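Local coordinates for protein thiaminase-I (Naegleria gruberi, PDB 4HCW) that is a thiaminase-I-like protein, a single chain of mixed alpha/beta fold whose sheet strands are packed among many helices, at residues Q116-N128 / Y247-Y261. Residues are numbered along the deposited sequence; the frame is centred on the assembly and turned at random.
Sequences QYLCSNFLLSSPN and YNVQLIGTSDKPYVY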
ATOM      1  N   GLN A 116       0.534  -9.274  -3.799  1.00 61.67           N
ATOM      2  CA  GLN A 116       1.474  -9.624  -2.739  1.00 61.67           C
ATOM      3  C   GLN A 116       1.166  -8.911  -1.428  1.00 61.67           C
ATOM      4  O   GLN A 116       0.924  -9.551  -0.405  1.00 61.67           O
ATOM      5  CB  GLN A 116       2.910  -9.319  -3.168  1.00 69.83           C
ATOM      6  CG  GLN A 116       3.943  -9.588  -2.086  1.00 69.83           C
ATOM      7  CD  GLN A 116       5.365  -9.385  -2.566  1.00 69.83           C
ATOM      8  OE1 GLN A 116       5.599  -8.800  -3.623  1.00 69.83           O
ATOM      9  NE2 GLN A 116       6.325  -9.872  -1.790  1.00 69.83           N
ATOM     10  N   TYR A 117       1.182  -7.583  -1.463  1.00 61.54           N
ATOM     11  CA  TYR A 117       0.978  -6.785  -0.259  1.00 61.54           C
ATOM     12  C   TYR A 117      -0.310  -5.974  -0.321  1.00 61.54           C
ATOM     13  O   TYR A 117      -0.760  -5.581  -1.398  1.00 61.54           O
ATOM     14  CB  TYR A 117       2.167  -5.850  -0.033  1.00 62.53           C
ATOM     15  CG  TYR A 117       3.477  -6.565   0.210  1.00 62.53           C
ATOM     16  CD1 TYR A 117       3.534  -7.698   1.009  1.00 62.53           C
ATOM     17  CD2 TYR A 117       4.655  -6.109  -0.366  1.00 62.53           C
ATOM     18  CE1 TYR A 117       4.730  -8.355   1.233  1.00 62.53           C
ATOM     19  CE2 TYR A 117       5.855  -6.759  -0.149  1.00 62.53           C
ATOM     20  CZ  TYR A 117       5.888  -7.881   0.652  1.00 62.53           C
ATOM     21  OH  TYR A 117       7.081  -8.533   0.870  1.00 62.53           O
ATOM     22  N   LEU A 118      -0.898  -5.731   0.844  1.00 63.17           N
ATOM     23  CA  LEU A 118      -2.079  -4.887   0.956  1.00 63.17           C
ATOM     24  C   LEU A 118      -1.749  -3.719   1.875  1.00 63.17           C
ATOM     25  O   LEU A 118      -1.259  -3.918   2.986  1.00 63.17           O
ATOM     26  CB  LEU A 118      -3.256  -5.684   1.517  1.00 80.69           C
ATOM     27  CG  LEU A 118      -4.607  -5.513   0.816  1.00 80.69           C
ATOM     28  CD1 LEU A 118      -5.683  -6.315   1.531  1.00 80.69           C
ATOM     29  CD2 LEU A 118      -4.998  -4.046   0.724  1.00 80.69           C
ATOM     30  N   CYS A 119      -2.013  -2.503   1.411  1.00 77.67           N
ATOM     31  CA  CYS A 119      -1.625  -1.312   2.156  1.00 77.67           C
ATOM     32  C   CYS A 119      -2.718  -0.247   2.125  1.00 77.67           C
ATOM     33  O   CYS A 119      -3.485  -0.164   1.167  1.00 77.67           O
ATOM     34  CB  CYS A 119      -0.321  -0.748   1.588  1.00108.77           C
ATOM     35  SG  CYS A 119       0.615   0.274   2.736  1.00108.77           S
ATOM     36  N   SER A 120      -2.780   0.564   3.179  1.00 60.35           N
ATOM     37  CA  SER A 120      -3.766   1.638   3.281  1.00 60.35           C
ATOM     38  C   SER A 120      -3.427   2.598   4.418  1.00 60.35           C
ATOM     39  O   SER A 120      -2.654   2.262   5.315  1.00 60.35           O
ATOM     40  CB  SER A 120      -5.169   1.064   3.494  1.00 91.63           C
ATOM     41  OG  SER A 120      -6.118   2.098   3.695  1.00 91.63           O
ATOM     42  N   ASN A 121      -4.008   3.793   4.377  1.00 81.96           N
ATOM     43  CA  ASN A 121      -3.851   4.752   5.466  1.00 81.96           C
ATOM     44  C   ASN A 121      -4.896   4.526   6.552  1.00 81.96           C
ATOM     45  O   ASN A 121      -5.938   5.181   6.571  1.00 81.96           O
ATOM     46  CB  ASN A 121      -3.929   6.190   4.949  1.00 68.91           C
ATOM     47  CG  ASN A 121      -2.713   6.586   4.135  1.00 68.91           C
ATOM     48  OD1 ASN A 121      -1.646   6.863   4.684  1.00 68.91           O
ATOM     49  ND2 ASN A 121      -2.871   6.628   2.816  1.00 68.91           N
ATOM     50  N   PHE A 122      -4.611   3.596   7.456  1.00 79.60           N
ATOM     51  CA  PHE A 122      -5.556   3.225   8.503  1.00 79.60           C
ATOM     52  C   PHE A 122      -5.604   4.255   9.624  1.00 79.60           C
ATOM     53  O   PHE A 122      -4.719   5.102   9.740  1.00 79.60           O
ATOM     54  CB  PHE A 122      -5.195   1.860   9.088  1.00 55.19           C
ATOM     55  CG  PHE A 122      -5.135   0.758   8.072  1.00 55.19           C
ATOM     56  CD1 PHE A 122      -6.289   0.117   7.659  1.00 55.19           C
ATOM     57  CD2 PHE A 122      -3.921   0.356   7.539  1.00 55.19           C
ATOM     58  CE1 PHE A 122      -6.237  -0.902   6.728  1.00 55.19           C
ATOM     59  CE2 PHE A 122      -3.862  -0.661   6.607  1.00 55.19           C
ATOM     60  CZ  PHE A 122      -5.022  -1.291   6.200  1.00 55.19           C
ATOM     61  N   LEU A 123      -6.641   4.169  10.453  1.00 81.41           N
ATOM     62  CA  LEU A 123      -6.762   5.028  11.623  1.00 81.41           C
ATOM     63  C   LEU A 123      -6.414   4.259  12.889  1.00 81.41           C
ATOM     64  O   LEU A 123      -7.170   3.392  13.326  1.00 81.41           O
ATOM     65  CB  LEU A 123      -8.180   5.586  11.738  1.00 73.37           C
ATOM     66  CG  LEU A 123      -8.455   6.487  12.944  1.00 73.37           C
ATOM     67  CD1 LEU A 123      -7.527   7.695  12.942  1.00 73.37           C
ATOM     68  CD2 LEU A 123      -9.912   6.924  12.967  1.00 73.37           C
ATOM     69  N   LEU A 124      -5.266   4.578  13.475  1.00 79.43           N
ATOM     70  CA  LEU A 124      -4.855   3.949  14.723  1.00 79.43           C
ATOM     71  C   LEU A 124      -5.376   4.754  15.905  1.00 79.43           C
ATOM     72  O   LEU A 124      -4.747   5.721  16.339  1.00 79.43           O
ATOM     73  CB  LEU A 124      -3.331   3.829  14.793  1.00 73.69           C
ATOM     74  CG  LEU A 124      -2.797   3.000  15.962  1.00 73.69           C
ATOM     75  CD1 LEU A 124      -3.259   1.555  15.840  1.00 73.69           C
ATOM     76  CD2 LEU A 124      -1.280   3.083  16.039  1.00 73.69           C
ATOM     77  N   SER A 125      -6.530   4.349  16.424  1.00104.33           N
ATOM     78  CA  SER A 125      -7.175   5.072  17.512  1.00104.33           C
ATOM     79  C   SER A 125      -6.860   4.473  18.881  1.00104.33           C
ATOM     80  O   SER A 125      -7.091   3.289  19.124  1.00104.33           O
ATOM     81  CB  SER A 125      -8.689   5.126  17.291  1.00 90.22           C
ATOM     82  OG  SER A 125      -9.221   3.827  17.100  1.00 90.22           O
ATOM     83  N   SER A 126      -6.328   5.309  19.766  1.00110.39           N
ATOM     84  CA  SER A 126      -6.050   4.928  21.146  1.00110.39           C
ATOM     85  C   SER A 126      -7.356   4.589  21.862  1.00110.39           C
ATOM     86  O   SER A 126      -8.414   5.090  21.481  1.00110.39           O
ATOM     87  CB  SER A 126      -5.333   6.081  21.857  1.00 99.01           C
ATOM     88  OG  SER A 126      -5.076   5.792  23.219  1.00 99.01           O
ATOM     89  N   PRO A 127      -7.292   3.727  22.894  1.00157.31           N
ATOM     90  CA  PRO A 127      -8.472   3.417  23.713  1.00157.31           C
ATOM     91  C   PRO A 127      -9.135   4.671  24.283  1.00157.31           C
ATOM     92  O   PRO A 127     -10.333   4.657  24.564  1.00157.31           O
ATOM     93  CB  PRO A 127      -7.902   2.546  24.843  1.00121.82           C
ATOM     94  CG  PRO A 127      -6.406   2.694  24.753  1.00121.82           C
ATOM     95  CD  PRO A 127      -6.129   2.927  23.307  1.00121.82           C
ATOM     96  N   ASN A 128      -8.360   5.739  24.448  1.00126.47           N
ATOM     97  CA  ASN A 128      -8.910   7.043  24.792  1.00126.47           C
ATOM     98  C   ASN A 128      -9.524   7.676  23.548  1.00126.47           C
ATOM     99  O   ASN A 128      -9.089   8.737  23.100  1.00126.47           O
ATOM    100  CB  ASN A 128      -7.815   7.951  25.350  1.00110.65           C
ATOM    101  CG  ASN A 128      -6.936   7.249  26.366  1.00110.65           C
ATOM    102  OD1 ASN A 128      -6.966   6.024  26.489  1.00110.65           O
ATOM    103  ND2 ASN A 128      -6.140   8.023  27.096  1.00110.65           N
ATOM    104  N   TYR A 247      -5.210  -0.884  21.223  1.00101.96           N
ATOM    105  CA  TYR A 247      -5.408   0.153  20.219  1.00101.96           C
ATOM    106  C   TYR A 247      -6.303  -0.383  19.108  1.00101.96           C
ATOM    107  O   TYR A 247      -6.217  -1.557  18.745  1.00101.96           O
ATOM    108  CB  TYR A 247      -4.068   0.601  19.634  1.00 77.73           C
ATOM    109  CG  TYR A 247      -3.370   1.693  20.416  1.00 77.73           C
ATOM    110  CD1 TYR A 247      -2.812   1.437  21.662  1.00 77.73           C
ATOM    111  CD2 TYR A 247      -3.251   2.976  19.897  1.00 77.73           C
ATOM    112  CE1 TYR A 247      -2.168   2.432  22.376  1.00 77.73           C
ATOM    113  CE2 TYR A 247      -2.606   3.977  20.603  1.00 77.73           C
ATOM    114  CZ  TYR A 247      -2.067   3.701  21.840  1.00 77.73           C
ATOM    115  OH  TYR A 247      -1.425   4.694  22.544  1.00 77.73           O
ATOM    116  N   ASN A 248      -7.163   0.475  18.571  1.00 88.39           N
ATOM    117  CA  ASN A 248      -8.051   0.076  17.485  1.00 88.39           C
ATOM    118  C   ASN A 248      -7.602   0.601  16.125  1.00 88.39           C
ATOM    119  O   ASN A 248      -7.085   1.712  16.013  1.00 88.39           O
ATOM    120  CB  ASN A 248      -9.492   0.502  17.772  1.00128.46           C
ATOM    121  CG  ASN A 248     -10.235  -0.505  18.629  1.00128.46           C
ATOM    122  OD1 ASN A 248     -10.941  -1.372  18.115  1.00128.46           O
ATOM    123  ND2 ASN A 248     -10.073  -0.398  19.942  1.00128.46           N
ATOM    124  N   VAL A 249      -7.802  -0.214  15.096  1.00 74.67           N
ATOM    125  CA  VAL A 249      -7.421   0.149  13.738  1.00 74.67           C
ATOM    126  C   VAL A 249      -8.560  -0.169  12.769  1.00 74.67           C
ATOM    127  O   VAL A 249      -9.148  -1.251  12.820  1.00 74.67           O
ATOM    128  CB  VAL A 249      -6.116  -0.566  13.309  1.00 92.06           C
ATOM    129  CG1 VAL A 249      -6.207  -2.064  13.571  1.00 92.06           C
ATOM    130  CG2 VAL A 249      -5.801  -0.288  11.852  1.00 92.06           C
ATOM    131  N   GLN A 250      -8.882   0.783  11.897  1.00 78.74           N
ATOM    132  CA  GLN A 250     -10.012   0.623  10.986  1.00 78.74           C
ATOM    133  C   GLN A 250      -9.745   1.200   9.600  1.00 78.74           C
ATOM    134  O   GLN A 250      -8.815   1.983   9.407  1.00 78.74           O
ATOM    135  CB  GLN A 250     -11.264   1.278  11.574  1.00109.65           C
ATOM    136  CG  GLN A 250     -11.111   2.770  11.833  1.00109.65           C
ATOM    137  CD  GLN A 250     -12.428   3.444  12.160  1.00109.65           C
ATOM    138  OE1 GLN A 250     -12.484   4.355  12.988  1.00109.65           O
ATOM    139  NE2 GLN A 250     -13.497   3.008  11.503  1.00109.65           N
ATOM    140  N   LEU A 251     -10.577   0.802   8.643  1.00 90.87           N
ATOM    141  CA  LEU A 251     -10.542   1.365   7.301  1.00 90.87           C
ATOM    142  C   LEU A 251     -11.341   2.655   7.253  1.00 90.87           C
ATOM    143  O   LEU A 251     -12.565   2.641   7.386  1.00 90.87           O
ATOM    144  CB  LEU A 251     -11.134   0.385   6.291  1.00 59.56           C
ATOM    145  CG  LEU A 251     -10.194  -0.600   5.602  1.00 59.56           C
ATOM    146  CD1 LEU A 251     -10.986  -1.476   4.647  1.00 59.56           C
ATOM    147  CD2 LEU A 251      -9.096   0.148   4.864  1.00 59.56           C
ATOM    148  N   ILE A 252     -10.651   3.772   7.059  1.00 96.07           N
ATOM    149  CA  ILE A 252     -11.326   5.052   6.907  1.00 96.07           C
ATOM    150  C   ILE A 252     -10.950   5.716   5.590  1.00 96.07           C
ATOM    151  O   ILE A 252      -9.771   5.875   5.273  1.00 96.07           O
ATOM    152  CB  ILE A 252     -11.008   6.013   8.065  1.00 96.37           C
ATOM    153  CG1 ILE A 252      -9.508   6.011   8.358  1.00 96.37           C
ATOM    154  CG2 ILE A 252     -11.790   5.623   9.308  1.00 96.37           C
ATOM    155  CD1 ILE A 252      -8.984   7.345   8.816  1.00 96.37           C
ATOM    156  N   GLY A 253     -11.962   6.090   4.818  1.00 88.12           N
ATOM    157  CA  GLY A 253     -11.733   6.858   3.613  1.00 88.12           C
ATOM    158  C   GLY A 253     -11.500   8.303   3.996  1.00 88.12           C
ATOM    159  O   GLY A 253     -11.994   8.761   5.026  1.00 88.12           O
ATOM    160  N   THR A 254     -10.737   9.020   3.180  1.00 86.76           N
ATOM    161  CA  THR A 254     -10.535  10.445   3.402  1.00 86.76           C
ATOM    162  C   THR A 254     -11.875  11.157   3.233  1.00 86.76           C
ATOM    163  O   THR A 254     -12.119  12.207   3.829  1.00 86.76           O
ATOM    164  CB  THR A 254      -9.475  11.024   2.446  1.00 92.74           C
ATOM    165  OG1 THR A 254      -9.437  12.451   2.574  1.00 92.74           O
ATOM    166  CG2 THR A 254      -9.795  10.660   1.013  1.00 92.74           C
ATOM    167  N   SER A 255     -12.740  10.558   2.421  1.00110.17           N
ATOM    168  CA  SER A 255     -14.119  10.995   2.266  1.00110.17           C
ATOM    169  C   SER A 255     -14.931   9.850   1.684  1.00110.17           C
ATOM    170  O   SER A 255     -14.602   9.330   0.616  1.00110.17           O
ATOM    171  CB  SER A 255     -14.207  12.211   1.347  1.00149.20           C
ATOM    172  OG  SER A 255     -13.760  11.895   0.040  1.00149.20           O
ATOM    173  N   ASP A 256     -15.980   9.454   2.399  1.00 99.64           N
ATOM    174  CA  ASP A 256     -16.879   8.392   1.954  1.00 99.64           C
ATOM    175  C   ASP A 256     -16.158   7.060   1.741  1.00 99.64           C
ATOM    176  O   ASP A 256     -15.978   6.283   2.681  1.00 99.64           O
ATOM    177  CB  ASP A 256     -17.627   8.814   0.684  1.00135.94           C
ATOM    178  CG  ASP A 256     -18.692   7.817   0.272  1.00135.94           C
ATOM    179  OD1 ASP A 256     -19.227   7.115   1.157  1.00135.94           O
ATOM    180  OD2 ASP A 256     -18.995   7.738  -0.938  1.00135.94           O
ATOM    181  N   LYS A 257     -15.741   6.805   0.505  1.00101.90           N
ATOM    182  CA  LYS A 257     -15.136   5.526   0.143  1.00101.90           C
ATOM    183  C   LYS A 257     -13.708   5.366   0.664  1.00101.90           C
ATOM    184  O   LYS A 257     -12.897   6.286   0.561  1.00101.90           O
ATOM    185  CB  LYS A 257     -15.162   5.332  -1.376  1.00 99.51           C
ATOM    186  CG  LYS A 257     -16.241   4.378  -1.869  1.00 99.51           C
ATOM    187  CD  LYS A 257     -17.627   4.814  -1.429  1.00 99.51           C
ATOM    188  CE  LYS A 257     -18.691   3.852  -1.932  1.00 99.51           C
ATOM    189  NZ  LYS A 257     -20.055   4.241  -1.477  1.00 99.51           N
ATOM    190  N   PRO A 258     -13.405   4.188   1.234  1.00 92.02           N
ATOM    191  CA  PRO A 258     -12.057   3.846   1.698  1.00 92.02           C
ATOM    192  C   PRO A 258     -11.153   3.401   0.551  1.00 92.02           C
ATOM    193  O   PRO A 258     -11.582   2.645  -0.320  1.00 92.02           O
ATOM    194  CB  PRO A 258     -12.309   2.680   2.655  1.00 93.26           C
ATOM    195  CG  PRO A 258     -13.540   2.033   2.128  1.00 93.26           C
ATOM    196  CD  PRO A 258     -14.388   3.146   1.577  1.00 93.26           C
ATOM    197  N   TYR A 259      -9.911   3.875   0.557  1.00 80.95           N
ATOM    198  CA  TYR A 259      -8.948   3.521  -0.479  1.00 80.95           C
ATOM    199  C   TYR A 259      -7.804   2.681   0.081  1.00 80.95           C
ATOM    200  O   TYR A 259      -7.313   2.940   1.180  1.00 80.95           O
ATOM    201  CB  TYR A 259      -8.388   4.780  -1.145  1.00 75.40           C
ATOM    202  CG  TYR A 259      -9.265   5.342  -2.241  1.00 75.40           C
ATOM    203  CD1 TYR A 259     -10.436   6.025  -1.941  1.00 75.40           C
ATOM    204  CD2 TYR A 259      -8.916   5.195  -3.577  1.00 75.40           C
ATOM    205  CE1 TYR A 259     -11.239   6.540  -2.942  1.00 75.40           C
ATOM    206  CE2 TYR A 259      -9.711   5.708  -4.584  1.00 75.40           C
ATOM    207  CZ  TYR A 259     -10.871   6.379  -4.261  1.00 75.40           C
ATOM    208  OH  TYR A 259     -11.665   6.890  -5.263  1.00 75.40           O
ATOM    209  N   VAL A 260      -7.388   1.672  -0.678  1.00 64.51           N
ATOM    210  CA  VAL A 260      -6.243   0.852  -0.299  1.00 64.51           C
ATOM    211  C   VAL A 260      -5.232   0.757  -1.436  1.00 64.51           C
ATOM    212  O   VAL A 260      -5.564   0.987  -2.600  1.00 64.51           O
ATOM    213  CB  VAL A 260      -6.657  -0.581   0.105  1.00 65.64           C
ATOM    214  CG1 VAL A 260      -7.715  -0.551   1.199  1.00 65.64           C
ATOM    215  CG2 VAL A 260      -7.148  -1.358  -1.110  1.00 65.64           C
ATOM    216  N   TYR A 261      -3.995   0.419  -1.087  1.00 71.28           N
ATOM    217  CA  TYR A 261      -2.950   0.183  -2.074  1.00 71.28           C
ATOM    218  C   TYR A 261      -2.608  -1.302  -2.095  1.00 71.28           C
ATOM    219  O   TYR A 261      -2.617  -1.960  -1.055  1.00 71.28           O
ATOM    220  CB  TYR A 261      -1.695   0.991  -1.738  1.00 98.87           C
ATOM    221  CG  TYR A 261      -1.917   2.483  -1.616  1.00 98.87           C
ATOM    222  CD1 TYR A 261      -1.959   3.294  -2.741  1.00 98.87           C
ATOM    223  CD2 TYR A 261      -2.067   3.081  -0.370  1.00 98.87           C
ATOM    224  CE1 TYR A 261      -2.155   4.659  -2.632  1.00 98.87           C
ATOM    225  CE2 TYR A 261      -2.264   4.445  -0.252  1.00 98.87           C
ATOM    226  CZ  TYR A 261      -2.307   5.229  -1.385  1.00 98.87           C
ATOM    227  OH  TYR A 261      -2.501   6.587  -1.271  1.00 98.87           O
TER
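Pro127, though poorly ordered, lays its CD over one face of the Tyr247 ring, 4.1 Å from the ring centroid, a CH-pi contact. The Phe122 ring is bordered differently: Ser120 CB covers one face toward the rim, and the backbone oxygen Gln250 O lies in plane at the edge, 3.6 Å from Phe122 CD1. With CG beside its own backbone N (chi1 -57°), Phe122 runs alongside Leu251, whose CD2 comes 3.6 Å from Phe122 CE1. At the edge of the Tyr261 ring sits Asn121 ND2, the amide turned 82° to the ring. Two antiparallel pairings, one on each side of the inverse gamma turn at Asn121, illustrate how one interrupted strand can serve two partners. Before the turn, Cys119 N bonds to Tyr261 O in an antiparallel hydrogen-bonded pair, and Ser120 OG gives a further bond to Tyr259 O at 2.9 Å. Beyond it, Ser125 and Asn248 form a hydrogen-bonded pair; Asn248 O takes both Ser125 N, at 2.7 Å, and Ser125 OG, which stands above the carbonyl plane. Between the two pairings along the chain, Leu123 CB packs 3.5 Å from Ile252 CD1. Helix 317-328 touches Leu118 and Leu251 through Phe326, while strand 110-125 also pairs with strands 229-230 and 302-303.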